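Local coordinates for protein thiosulfate sulfurtransferase (Pseudomonas aeruginosa, PDB 1YT8) that probably transfers sulfur from thiosulfate to cyanide, using a chain that carries four rhodanese-like domains, at residues G392-D397 against E425-A430; L396-S401 against A413-S418; K421-R426 against L482-I487; Y433-G438 against K456-L461. All blocks are in the same frame, centred on the assembly; numbering follows the deposited sequence.

Contact 1: residues G392-D397 against E425-A430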
loop_
_atom_site.group_PDB
_atom_site.type_symbol
_atom_site.label_atom_id
_atom_site.label_comp_id
_atom_site.label_asym_id
_atom_site.label_seq_id
_atom_site.Cartn_x
_atom_site.Cartn_y
_atom_site.Cartn_z
ATOM N N GLY A 392 -6.658 -30.869 24.289
ATOM C CA GLY A 392 -5.325 -31.265 23.872
ATOM C C GLY A 392 -4.873 -30.699 22.536
ATOM O O GLY A 392 -3.680 -30.708 22.228
ATOM N N THR A 393 -5.815 -30.212 21.734
ATOM C CA THR A 393 -5.472 -29.656 20.433
ATOM C C THR A 393 -5.496 -28.136 20.464
ATOM O O THR A 393 -6.522 -27.532 20.784
ATOM C CB THR A 393 -6.446 -30.137 19.337
ATOM O OG1 THR A 393 -6.366 -31.562 19.213
ATOM C CG2 THR A 393 -6.100 -29.501 17.999
ATOM N N ARG A 394 -4.363 -27.521 20.135
ATOM C CA ARG A 394 -4.270 -26.065 20.112
ATOM C C ARG A 394 -4.279 -25.559 18.673
ATOM O O ARG A 394 -3.449 -25.956 17.850
ATOM C CB ARG A 394 -2.998 -25.584 20.817
ATOM C CG ARG A 394 -2.787 -24.068 20.748
ATOM C CD ARG A 394 -3.931 -23.311 21.427
ATOM N NE ARG A 394 -3.845 -23.385 22.882
ATOM C CZ ARG A 394 -4.806 -22.990 23.715
ATOM N NH1 ARG A 394 -5.941 -22.493 23.244
ATOM N NH2 ARG A 394 -4.622 -23.083 25.023
ATOM N N VAL A 395 -5.238 -24.695 18.370
ATOM C CA VAL A 395 -5.346 -24.129 17.033
ATOM C C VAL A 395 -4.816 -22.703 17.063
ATOM O O VAL A 395 -5.265 -21.885 17.862
ATOM C CB VAL A 395 -6.809 -24.110 16.549
ATOM C CG1 VAL A 395 -6.900 -23.423 15.189
ATOM C CG2 VAL A 395 -7.342 -25.537 16.457
ATOM N N LEU A 396 -3.849 -22.421 16.196
ATOM C CA LEU A 396 -3.249 -21.096 16.097
ATOM C C LEU A 396 -3.674 -20.461 14.777
ATOM O O LEU A 396 -3.501 -21.059 13.714
ATOM C CB LEU A 396 -1.721 -21.205 16.146
ATOM C CG LEU A 396 -1.128 -21.905 17.369
ATOM C CD1 LEU A 396 0.396 -21.830 17.304
ATOM C CD2 LEU A 396 -1.648 -21.246 18.646
ATOM N N ASP A 397 -4.222 -19.249 14.852
ATOM C CA ASP A 397 -4.693 -18.524 13.673
ATOM C C ASP A 397 -3.720 -17.389 13.332
ATOM O O ASP A 397 -3.529 -16.471 14.125
ATOM C CB ASP A 397 -6.083 -17.940 13.952
ATOM C CG ASP A 397 -6.839 -17.585 12.686
ATOM O OD1 ASP A 397 -6.193 -17.385 11.632
ATOM O OD2 ASP A 397 -8.086 -17.497 12.750
ATOM N N GLU A 425 4.086 -19.773 25.065
ATOM C CA GLU A 425 4.259 -19.812 26.511
ATOM C C GLU A 425 2.921 -19.486 27.168
ATOM O O GLU A 425 2.486 -20.189 28.080
ATOM C CB GLU A 425 5.314 -18.797 26.964
ATOM C CG GLU A 425 6.700 -19.056 26.409
ATOM C CD GLU A 425 7.732 -18.063 26.915
ATOM O OE1 GLU A 425 7.418 -16.855 26.990
ATOM O OE2 GLU A 425 8.863 -18.489 27.225
ATOM N N ARG A 426 2.268 -18.427 26.691
ATOM C CA ARG A 426 0.972 -18.014 27.234
ATOM C C ARG A 426 -0.111 -19.082 27.105
ATOM O O ARG A 426 -0.880 -19.313 28.039
ATOM C CB ARG A 426 0.486 -16.732 26.540
ATOM C CG ARG A 426 1.187 -15.471 27.004
ATOM C CD ARG A 426 0.746 -14.249 26.201
ATOM N NE ARG A 426 1.365 -13.033 26.723
ATOM C CZ ARG A 426 1.361 -11.856 26.105
ATOM N NH1 ARG A 426 0.768 -11.718 24.926
ATOM N NH2 ARG A 426 1.938 -10.808 26.679
ATOM N N LEU A 427 -0.171 -19.729 25.947
ATOM C CA LEU A 427 -1.177 -20.751 25.693
ATOM C C LEU A 427 -0.946 -22.048 26.464
ATOM O O LEU A 427 -1.821 -22.918 26.505
ATOM C CB LEU A 427 -1.256 -21.023 24.192
ATOM C CG LEU A 427 -1.781 -19.813 23.408
ATOM C CD1 LEU A 427 -1.580 -20.013 21.917
ATOM C CD2 LEU A 427 -3.257 -19.606 23.734
ATOM N N GLY A 428 0.228 -22.171 27.075
ATOM C CA GLY A 428 0.530 -23.359 27.849
ATOM C C GLY A 428 1.102 -24.479 27.006
ATOM O O GLY A 428 1.934 -24.247 26.130
ATOM N N THR A 429 0.671 -25.701 27.279
ATOM C CA THR A 429 1.156 -26.843 26.524
ATOM C C THR A 429 -0.014 -27.499 25.811
ATOM O O THR A 429 -1.169 -27.328 26.205
ATOM C CB THR A 429 1.838 -27.883 27.440
ATOM O OG1 THR A 429 0.882 -28.404 28.370
ATOM C CG2 THR A 429 2.984 -27.242 28.209
ATOM N N ALA A 430 0.291 -28.234 24.752
ATOM C CA ALA A 430 -0.727 -28.928 23.981
ATOM C C ALA A 430 -0.162 -30.270 23.547
ATOM O O ALA A 430 1.053 -30.471 23.558
ATOM C CB ALA A 430 -1.112 -28.106 22.762
HETATM O O HOH W 1 -1.401 -24.567 24.145
#

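Contact 2: residues L396-S401 against A413-S418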
loop_
_atom_site.group_PDB
_atom_site.type_symbol
_atom_site.label_atom_id
_atom_site.label_comp_id
_atom_site.label_asym_id
_atom_site.label_seq_id
_atom_site.Cartn_x
_atom_site.Cartn_y
_atom_site.Cartn_z
ATOM N N LEU A 396 -3.849 -22.421 16.196
ATOM C CA LEU A 396 -3.249 -21.096 16.097
ATOM C C LEU A 396 -3.674 -20.461 14.777
ATOM O O LEU A 396 -3.501 -21.059 13.714
ATOM C CB LEU A 396 -1.721 -21.205 16.146
ATOM C CG LEU A 396 -1.128 -21.905 17.369
ATOM C CD1 LEU A 396 0.396 -21.830 17.304
ATOM C CD2 LEU A 396 -1.648 -21.246 18.646
ATOM N N ASP A 397 -4.222 -19.249 14.852
ATOM C CA ASP A 397 -4.693 -18.524 13.673
ATOM C C ASP A 397 -3.720 -17.389 13.332
ATOM O O ASP A 397 -3.529 -16.471 14.125
ATOM C CB ASP A 397 -6.083 -17.940 13.952
ATOM C CG ASP A 397 -6.839 -17.585 12.686
ATOM O OD1 ASP A 397 -6.193 -17.385 11.632
ATOM O OD2 ASP A 397 -8.086 -17.497 12.750
ATOM N N PHE A 398 -3.128 -17.453 12.142
ATOM C CA PHE A 398 -2.160 -16.453 11.694
ATOM C C PHE A 398 -2.731 -15.337 10.819
ATOM O O PHE A 398 -1.994 -14.435 10.404
ATOM C CB PHE A 398 -1.023 -17.153 10.941
ATOM C CG PHE A 398 -0.141 -17.989 11.825
ATOM C CD1 PHE A 398 1.037 -17.466 12.348
ATOM C CD2 PHE A 398 -0.510 -19.284 12.169
ATOM C CE1 PHE A 398 1.837 -18.222 13.204
ATOM C CE2 PHE A 398 0.283 -20.048 13.028
ATOM C CZ PHE A 398 1.457 -19.515 13.545
ATOM N N THR A 399 -4.027 -15.390 10.523
ATOM C CA THR A 399 -4.632 -14.347 9.694
ATOM C C THR A 399 -4.561 -13.012 10.441
ATOM O O THR A 399 -4.274 -12.981 11.635
ATOM C CB THR A 399 -6.107 -14.672 9.362
ATOM O OG1 THR A 399 -6.570 -13.795 8.326
ATOM C CG2 THR A 399 -6.986 -14.496 10.588
ATOM N N ALA A 400 -4.819 -11.911 9.742
ATOM C CA ALA A 400 -4.774 -10.593 10.375
ATOM C C ALA A 400 -5.776 -10.542 11.525
ATOM O O ALA A 400 -6.865 -11.117 11.431
ATOM C CB ALA A 400 -5.091 -9.508 9.350
ATOM N N SER A 401 -5.411 -9.855 12.607
ATOM C CA SER A 401 -6.287 -9.765 13.771
ATOM C C SER A 401 -7.681 -9.271 13.405
ATOM O O SER A 401 -8.673 -9.709 13.995
ATOM C CB SER A 401 -5.674 -8.863 14.856
ATOM O OG SER A 401 -5.610 -7.508 14.452
ATOM N N ALA A 413 -6.733 -19.580 18.660
ATOM C CA ALA A 413 -6.038 -18.489 19.331
ATOM C C ALA A 413 -5.339 -17.640 18.271
ATOM O O ALA A 413 -4.636 -18.168 17.411
ATOM C CB ALA A 413 -5.005 -19.043 20.319
ATOM N N TRP A 414 -5.546 -16.328 18.314
ATOM C CA TRP A 414 -4.889 -15.462 17.344
ATOM C C TRP A 414 -3.455 -15.215 17.803
ATOM O O TRP A 414 -3.200 -14.985 18.989
ATOM C CB TRP A 414 -5.615 -14.118 17.203
ATOM C CG TRP A 414 -4.940 -13.231 16.201
ATOM C CD1 TRP A 414 -4.973 -13.357 14.841
ATOM C CD2 TRP A 414 -4.045 -12.148 16.482
ATOM N NE1 TRP A 414 -4.148 -12.422 14.257
ATOM C CE2 TRP A 414 -3.565 -11.668 15.241
ATOM C CE3 TRP A 414 -3.597 -11.538 17.664
ATOM C CZ2 TRP A 414 -2.658 -10.602 15.145
ATOM C CZ3 TRP A 414 -2.693 -10.477 17.569
ATOM C CH2 TRP A 414 -2.234 -10.022 16.315
ATOM N N VAL A 415 -2.521 -15.256 16.860
ATOM C CA VAL A 415 -1.117 -15.045 17.181
ATOM C C VAL A 415 -0.388 -14.241 16.113
ATOM O O VAL A 415 -0.846 -14.127 14.973
ATOM C CB VAL A 415 -0.356 -16.388 17.323
ATOM C CG1 VAL A 415 -0.969 -17.234 18.428
ATOM C CG2 VAL A 415 -0.397 -17.141 16.005
ATOM N N LEU A 416 0.748 -13.688 16.511
ATOM C CA LEU A 416 1.629 -12.942 15.626
ATOM C C LEU A 416 2.757 -13.921 15.343
ATOM O O LEU A 416 3.352 -14.464 16.274
ATOM C CB LEU A 416 2.215 -11.719 16.333
ATOM C CG LEU A 416 1.370 -10.456 16.479
ATOM C CD1 LEU A 416 2.141 -9.431 17.305
ATOM C CD2 LEU A 416 1.038 -9.902 15.097
ATOM N N ARG A 417 3.055 -14.157 14.076
ATOM C CA ARG A 417 4.126 -15.079 13.749
ATOM C C ARG A 417 5.457 -14.586 14.313
ATOM O O ARG A 417 6.329 -15.386 14.658
ATOM C CB ARG A 417 4.240 -15.251 12.234
ATOM C CG ARG A 417 5.325 -16.233 11.831
ATOM C CD ARG A 417 5.433 -16.355 10.334
ATOM N NE ARG A 417 6.609 -17.124 9.940
ATOM C CZ ARG A 417 7.224 -16.985 8.772
ATOM N NH1 ARG A 417 6.770 -16.106 7.887
ATOM N NH2 ARG A 417 8.302 -17.710 8.495
ATOM N N SER A 418 5.594 -13.267 14.424
ATOM C CA SER A 418 6.816 -12.642 14.925
ATOM C C SER A 418 7.006 -12.753 16.434
ATOM O O SER A 418 8.073 -12.426 16.948
ATOM C CB SER A 418 6.849 -11.161 14.526
ATOM O OG SER A 418 5.802 -10.438 15.152
HETATM O O HOH W 2 -1.202 -12.927 12.710
#

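Contact 3: residues K421-R426 against L482-I487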
loop_
_atom_site.group_PDB
_atom_site.type_symbol
_atom_site.label_atom_id
_atom_site.label_comp_id
_atom_site.label_asym_id
_atom_site.label_seq_id
_atom_site.Cartn_x
_atom_site.Cartn_y
_atom_site.Cartn_z
ATOM N N LYS A 421 7.168 -17.348 20.317
ATOM C CA LYS A 421 7.702 -17.856 21.575
ATOM C C LYS A 421 6.796 -17.437 22.724
ATOM O O LYS A 421 6.356 -18.265 23.525
ATOM C CB LYS A 421 9.117 -17.327 21.817
ATOM C CG LYS A 421 9.754 -17.852 23.098
ATOM C CD LYS A 421 11.167 -17.314 23.271
ATOM C CE LYS A 421 11.847 -17.910 24.500
ATOM N NZ LYS A 421 11.150 -17.547 25.765
ATOM N N GLN A 422 6.508 -16.142 22.788
ATOM C CA GLN A 422 5.653 -15.604 23.836
ATOM C C GLN A 422 4.236 -16.172 23.773
ATOM O O GLN A 422 3.648 -16.505 24.800
ATOM C CB GLN A 422 5.601 -14.080 23.730
ATOM C CG GLN A 422 4.784 -13.419 24.826
ATOM C CD GLN A 422 4.684 -11.914 24.656
ATOM O OE1 GLN A 422 4.199 -11.420 23.634
ATOM N NE2 GLN A 422 5.142 -11.178 25.660
ATOM N N ALA A 423 3.687 -16.285 22.567
ATOM C CA ALA A 423 2.333 -16.802 22.407
ATOM C C ALA A 423 2.200 -18.233 22.909
ATOM O O ALA A 423 1.249 -18.566 23.618
ATOM C CB ALA A 423 1.916 -16.728 20.950
ATOM N N LEU A 424 3.153 -19.078 22.531
ATOM C CA LEU A 424 3.131 -20.475 22.940
ATOM C C LEU A 424 3.260 -20.617 24.452
ATOM O O LEU A 424 2.618 -21.478 25.055
ATOM C CB LEU A 424 4.247 -21.248 22.228
ATOM C CG LEU A 424 4.105 -21.338 20.706
ATOM C CD1 LEU A 424 5.305 -22.061 20.115
ATOM C CD2 LEU A 424 2.819 -22.069 20.354
ATOM N N GLU A 425 4.086 -19.773 25.065
ATOM C CA GLU A 425 4.259 -19.812 26.511
ATOM C C GLU A 425 2.921 -19.486 27.168
ATOM O O GLU A 425 2.486 -20.189 28.080
ATOM C CB GLU A 425 5.314 -18.797 26.964
ATOM C CG GLU A 425 6.700 -19.056 26.409
ATOM C CD GLU A 425 7.732 -18.063 26.915
ATOM O OE1 GLU A 425 7.418 -16.855 26.990
ATOM O OE2 GLU A 425 8.863 -18.489 27.225
ATOM N N ARG A 426 2.268 -18.427 26.691
ATOM C CA ARG A 426 0.972 -18.014 27.234
ATOM C C ARG A 426 -0.111 -19.082 27.105
ATOM O O ARG A 426 -0.880 -19.313 28.039
ATOM C CB ARG A 426 0.486 -16.732 26.540
ATOM C CG ARG A 426 1.187 -15.471 27.004
ATOM C CD ARG A 426 0.746 -14.249 26.201
ATOM N NE ARG A 426 1.365 -13.033 26.723
ATOM C CZ ARG A 426 1.361 -11.856 26.105
ATOM N NH1 ARG A 426 0.768 -11.718 24.926
ATOM N NH2 ARG A 426 1.938 -10.808 26.679
ATOM N N LEU A 482 -6.808 -13.918 22.290
ATOM C CA LEU A 482 -5.651 -13.260 21.690
ATOM C C LEU A 482 -4.401 -13.632 22.476
ATOM O O LEU A 482 -4.250 -13.248 23.635
ATOM C CB LEU A 482 -5.843 -11.740 21.708
ATOM C CG LEU A 482 -7.145 -11.227 21.084
ATOM C CD1 LEU A 482 -7.236 -9.717 21.258
ATOM C CD2 LEU A 482 -7.198 -11.606 19.609
ATOM N N ALA A 483 -3.509 -14.384 21.841
ATOM C CA ALA A 483 -2.277 -14.820 22.485
ATOM C C ALA A 483 -1.131 -13.853 22.197
ATOM O O ALA A 483 -0.011 -14.045 22.669
ATOM C CB ALA A 483 -1.917 -16.222 22.012
ATOM N N SER A 484 -1.426 -12.821 21.413
ATOM C CA SER A 484 -0.449 -11.795 21.048
ATOM C C SER A 484 -1.158 -10.448 21.059
ATOM O O SER A 484 -2.379 -10.386 20.971
ATOM C CB SER A 484 0.103 -12.039 19.636
ATOM O OG SER A 484 0.823 -13.254 19.537
ATOM N N PRO A 485 -0.401 -9.345 21.168
ATOM C CA PRO A 485 -1.020 -8.014 21.177
ATOM C C PRO A 485 -1.432 -7.617 19.756
ATOM O O PRO A 485 -0.722 -7.924 18.801
ATOM C CB PRO A 485 0.093 -7.128 21.729
ATOM C CG PRO A 485 1.329 -7.778 21.161
ATOM C CD PRO A 485 1.054 -9.254 21.394
ATOM N N ARG A 486 -2.574 -6.945 19.610
ATOM C CA ARG A 486 -3.032 -6.531 18.283
ATOM C C ARG A 486 -2.289 -5.298 17.786
ATOM O O ARG A 486 -2.801 -4.181 17.860
ATOM C CB ARG A 486 -4.539 -6.241 18.277
ATOM C CG ARG A 486 -5.418 -7.472 18.374
ATOM C CD ARG A 486 -6.892 -7.126 18.179
ATOM N NE ARG A 486 -7.200 -6.709 16.812
ATOM C CZ ARG A 486 -8.424 -6.418 16.379
ATOM N NH1 ARG A 486 -9.456 -6.498 17.207
ATOM N NH2 ARG A 486 -8.622 -6.064 15.115
ATOM N N ILE A 487 -1.082 -5.511 17.276
ATOM C CA ILE A 487 -0.268 -4.420 16.752
ATOM C C ILE A 487 0.043 -4.642 15.275
ATOM O O ILE A 487 0.897 -3.957 14.705
ATOM C CB ILE A 487 1.072 -4.316 17.512
ATOM C CG1 ILE A 487 1.824 -5.651 17.419
ATOM C CG2 ILE A 487 0.819 -3.922 18.961
ATOM C CD1 ILE A 487 3.233 -5.616 17.988
#

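Contact 4: residues Y433-G438 against K456-L461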
loop_
_atom_site.group_PDB
_atom_site.type_symbol
_atom_site.label_atom_id
_atom_site.label_comp_id
_atom_site.label_asym_id
_atom_site.label_seq_id
_atom_site.Cartn_x
_atom_site.Cartn_y
_atom_site.Cartn_z
ATOM N N TYR A 433 -0.532 -29.251 17.725
ATOM C CA TYR A 433 -0.906 -27.938 17.215
ATOM C C TYR A 433 -1.393 -28.036 15.780
ATOM O O TYR A 433 -0.884 -28.833 14.994
ATOM C CB TYR A 433 0.295 -26.991 17.236
ATOM C CG TYR A 433 0.784 -26.601 18.606
ATOM C CD1 TYR A 433 0.302 -25.456 19.243
ATOM C CD2 TYR A 433 1.750 -27.361 19.259
ATOM C CE1 TYR A 433 0.778 -25.079 20.497
ATOM C CE2 TYR A 433 2.228 -26.997 20.511
ATOM C CZ TYR A 433 1.741 -25.856 21.124
ATOM O OH TYR A 433 2.218 -25.508 22.363
ATOM N N VAL A 434 -2.381 -27.214 15.448
ATOM C CA VAL A 434 -2.916 -27.153 14.099
ATOM C C VAL A 434 -2.874 -25.672 13.732
ATOM O O VAL A 434 -3.450 -24.839 14.432
ATOM C CB VAL A 434 -4.366 -27.664 14.026
ATOM C CG1 VAL A 434 -4.896 -27.493 12.604
ATOM C CG2 VAL A 434 -4.419 -29.138 14.429
ATOM N N LEU A 435 -2.173 -25.346 12.652
ATOM C CA LEU A 435 -2.041 -23.954 12.233
ATOM C C LEU A 435 -2.976 -23.609 11.079
ATOM O O LEU A 435 -3.200 -24.421 10.182
ATOM C CB LEU A 435 -0.593 -23.670 11.822
ATOM C CG LEU A 435 0.506 -24.292 12.700
ATOM C CD1 LEU A 435 1.857 -23.792 12.211
ATOM C CD2 LEU A 435 0.305 -23.936 14.169
ATOM N N THR A 436 -3.520 -22.397 11.104
ATOM C CA THR A 436 -4.421 -21.965 10.048
ATOM C C THR A 436 -4.282 -20.472 9.769
ATOM O O THR A 436 -3.581 -19.748 10.471
ATOM C CB THR A 436 -5.901 -22.257 10.419
ATOM O OG1 THR A 436 -6.742 -22.040 9.278
ATOM C CG2 THR A 436 -6.362 -21.339 11.547
ATOM N N CYS A 437 -4.951 -20.041 8.710
ATOM C CA CYS A 437 -5.015 -18.646 8.296
ATOM C C CYS A 437 -6.053 -18.678 7.185
ATOM O O CYS A 437 -6.694 -19.712 6.976
ATOM C CB CYS A 437 -3.659 -18.119 7.794
ATOM S SG CYS A 437 -3.003 -18.832 6.274
ATOM N N GLY A 438 -6.233 -17.567 6.481
ATOM C CA GLY A 438 -7.227 -17.535 5.423
ATOM C C GLY A 438 -7.229 -18.735 4.493
ATOM O O GLY A 438 -8.254 -19.399 4.320
ATOM N N LYS A 456 6.455 -30.335 19.815
ATOM C CA LYS A 456 5.215 -31.104 19.740
ATOM C C LYS A 456 4.792 -31.338 18.290
ATOM O O LYS A 456 5.317 -30.708 17.370
ATOM C CB LYS A 456 4.090 -30.355 20.469
ATOM C CG LYS A 456 4.296 -30.167 21.968
ATOM C CD LYS A 456 4.207 -31.502 22.707
ATOM C CE LYS A 456 4.220 -31.309 24.213
ATOM N NZ LYS A 456 5.456 -30.611 24.665
ATOM N N PRO A 457 3.834 -32.255 18.068
ATOM C CA PRO A 457 3.354 -32.543 16.713
ATOM C C PRO A 457 2.652 -31.295 16.176
ATOM O O PRO A 457 1.817 -30.705 16.867
ATOM C CB PRO A 457 2.373 -33.698 16.929
ATOM C CG PRO A 457 2.894 -34.374 18.159
ATOM C CD PRO A 457 3.255 -33.203 19.038
ATOM N N VAL A 458 2.995 -30.886 14.959
ATOM C CA VAL A 458 2.377 -29.702 14.363
ATOM C C VAL A 458 1.796 -30.042 12.999
ATOM O O VAL A 458 2.445 -30.703 12.182
ATOM C CB VAL A 458 3.401 -28.543 14.207
ATOM C CG1 VAL A 458 2.715 -27.314 13.614
ATOM C CG2 VAL A 458 4.009 -28.199 15.558
ATOM N N PHE A 459 0.568 -29.588 12.761
ATOM C CA PHE A 459 -0.133 -29.834 11.506
ATOM C C PHE A 459 -0.654 -28.550 10.876
ATOM O O PHE A 459 -0.849 -27.543 11.561
ATOM C CB PHE A 459 -1.317 -30.770 11.746
ATOM C CG PHE A 459 -0.915 -32.162 12.122
ATOM C CD1 PHE A 459 -0.881 -33.173 11.167
ATOM C CD2 PHE A 459 -0.540 -32.459 13.430
ATOM C CE1 PHE A 459 -0.478 -34.464 11.514
ATOM C CE2 PHE A 459 -0.135 -33.745 13.783
ATOM C CZ PHE A 459 -0.104 -34.746 12.823
ATOM N N LEU A 460 -0.885 -28.607 9.569
ATOM C CA LEU A 460 -1.406 -27.475 8.815
ATOM C C LEU A 460 -2.820 -27.811 8.358
ATOM O O LEU A 460 -3.053 -28.869 7.773
ATOM C CB LEU A 460 -0.537 -27.207 7.583
ATOM C CG LEU A 460 -0.977 -26.055 6.677
ATOM C CD1 LEU A 460 -0.823 -24.737 7.428
ATOM C CD2 LEU A 460 -0.127 -26.042 5.399
ATOM N N LEU A 461 -3.764 -26.918 8.636
ATOM C CA LEU A 461 -5.141 -27.140 8.219
ATOM C C LEU A 461 -5.201 -27.017 6.700
ATOM O O LEU A 461 -4.896 -25.958 6.142
ATOM C CB LEU A 461 -6.069 -26.109 8.866
ATOM C CG LEU A 461 -7.558 -26.242 8.533
ATOM C CD1 LEU A 461 -8.048 -27.628 8.928
ATOM C CD2 LEU A 461 -8.350 -25.172 9.272
#

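Contact 1: residues G392-D397 against E425-A430
R394 reaches from strand 393-397 toward helix 420-427, and meets A430 first, then L427 along the rest of its length. Its CB packs against A430 CB at 3.7 Å. CG stands anti to the backbone N (chi1 176°), and bends at chi2 and chi3 then fold the chain over the leucine. CD passes L427 CD1 at 4.1 Å, while NE lies beside L427 CB and donates to a water that in turn donates to L427 O. The guanidinium is laid over a methyl: L427 CD2 sits above the centre of one face, 3.7 Å from R394 CZ. At the tip, NH2 gives a hydrogen bond of 3.2 Å to L427 O, arriving on a lone pair in the carbonyl plane. Two residues on, L396 CD2 slides past L427 CD1 at 3.5 Å, a tight fit for two methyls. G428, with positive phi, turns the chain out of the helix just after the leucine. L427 O, close to where the chain leaves the helix, is therefore gripped twice, directly and through water, by a group whose positive charge would probably suit the negative end of the helix dipole, while the aliphatic leucine covers one flat face of that same charge.

Contact 2: residues L396-S401 against A413-S418
Over one face of the W414 indole lies S401 CB, 3.7 Å from the centroid of the six-membered ring in a CH-pi contact offset toward the rim. At the indole edge, NE1 donates to T399 O at 2.7 Å, nearly along the C=O axis and only 3° out of the ring plane. The F398 ring is met in a similar way: V415 CG2 stands over one face, 3.8 Å from the centroid, while R417 CB and CA come to the edge. With chi1 of V415 at -60°, CG1 is turned beside the backbone N and touches L396 CD2 at 4.1 Å. These side chains close a beta-alpha-beta unit of the rhodanese fold, in which strand 393-397 and the short outermost strand 413-414 run parallel, joined through helix 401-406. Two backbone bonds hold the pair, D397 N to A413 O at 2.8 Å and V415 N to D397 O at 3.2 Å. Beyond them the first strand turns off: D397 OD1 accepts from T399 N at 3.1 Å in an Asx turn, consistent with T399 O facing the indole. A400 stands at the N-cap position, right before helix 401-406. S401 OG turns to D488, and the R417 guanidinium forms a salt bridge with E52.

Contact 3: residues K421-R426 against L482-I487
A423 and A483 form the tight half of this contact, where helix 420-427 lies against the irregular segment 482-487. Two small residues let the backbones come close: their CA atoms are 5.0 Å apart and their CB atoms 4.0 Å. The A483 carbonyl points into the helix surface, its O 3.6 Å from A423 CA, and S484 OG completes the fit at 3.9 Å from A423 CB. That hydroxyl is hydrogen-bonded to L416 N.

One turn on, the contact becomes looser. R426, extended from CG to NE, reaches across to the segment, and its NH1 gives A483 O a weak hydrogen bond of 3.3 Å. The same edge of the guanidinium faces S484 CA and P485 CD only at longer range, NH1 standing more than 4 Å from either carbon. On the exposed side, K421 NZ and E425 OE2 form a salt bridge of 2.9 Å within the helix.

The helix is thus held between two layers. L424 points away from the segment, and its CD2 packs on L396 and Y433 of the central sheet, whereas A483 is tied through its backbone to W414 of edge strand 413-414. Farther along, I487 reaches helix 32-35 of the first rhodanese-like domain.

Contact 4: residues Y433-G438 against K456-L461
Y433 opens the pairing of two parallel strands, its N donating to P457 O at 2.9 Å. Three more backbone bonds continue the register: F459 N to Y433 O, L435 N to F459 O, and L461 N to L435 O, the last two at 2.8 and 3.0 Å. Each of Y433 O and F459 O also receives a CA-H from the facing strand, V458 CA and V434 CA respectively.

Around this backbone core the side chains pair more loosely. The Y433 ring turns an edge to K456, CE2 lying 3.8 Å from CB in the ring plane. On the same face of the sheet, L435 CG and CD1 both touch V458 CG1 at 3.9 Å. The reverse face carries V434, whose CG1 crosses L461 CB at 4.2 Å, and F459, whose ring edge looks back at Y433 O. At the far end T436 and L461 lie side by side and point the same way, with OG1 3.5 Å from CD2. T436 OG1 is hydrogen-bonded to T465 OG1, and the F459 ring meets W387 edge-to-face.

The strand axes cross at -33°, and the pair belongs to a beta-alpha-beta crossover through helix 441-454. That helix covers the face with Y433, V458 and L460, while helix 381-387 packs on V434 and L461. Strand 432-436 is central in the five-stranded sheet, with 393-397 on its other side.

Contacts 1, 2 and 4 lie within the last rhodanese-like domain; contact 3 joins its helix 420-427 to segment 482-487. Contacts 1 and 2 share strand 393-397, their centres about 12 Å apart, and V395 O to A413 N (2.8 Å) extends the pairing. Contact 4 adds two strands through R394 O to V434 N (2.9 Å). The centre of contact 3 lies about 8 Å from that of contact 2 and about 16 Å from that of contact 4, yet L424 CD2 touches Y433 CE1 (3.6 Å). The sulfite ion lies in a pocket formed by C193 to R198, after strand 188-192, with Q312. C437 likewise follows strand 432-436, so contacts 2 and 4 probably border the corresponding loop; D397 OD1 lies 3.8 Å from C437 CA.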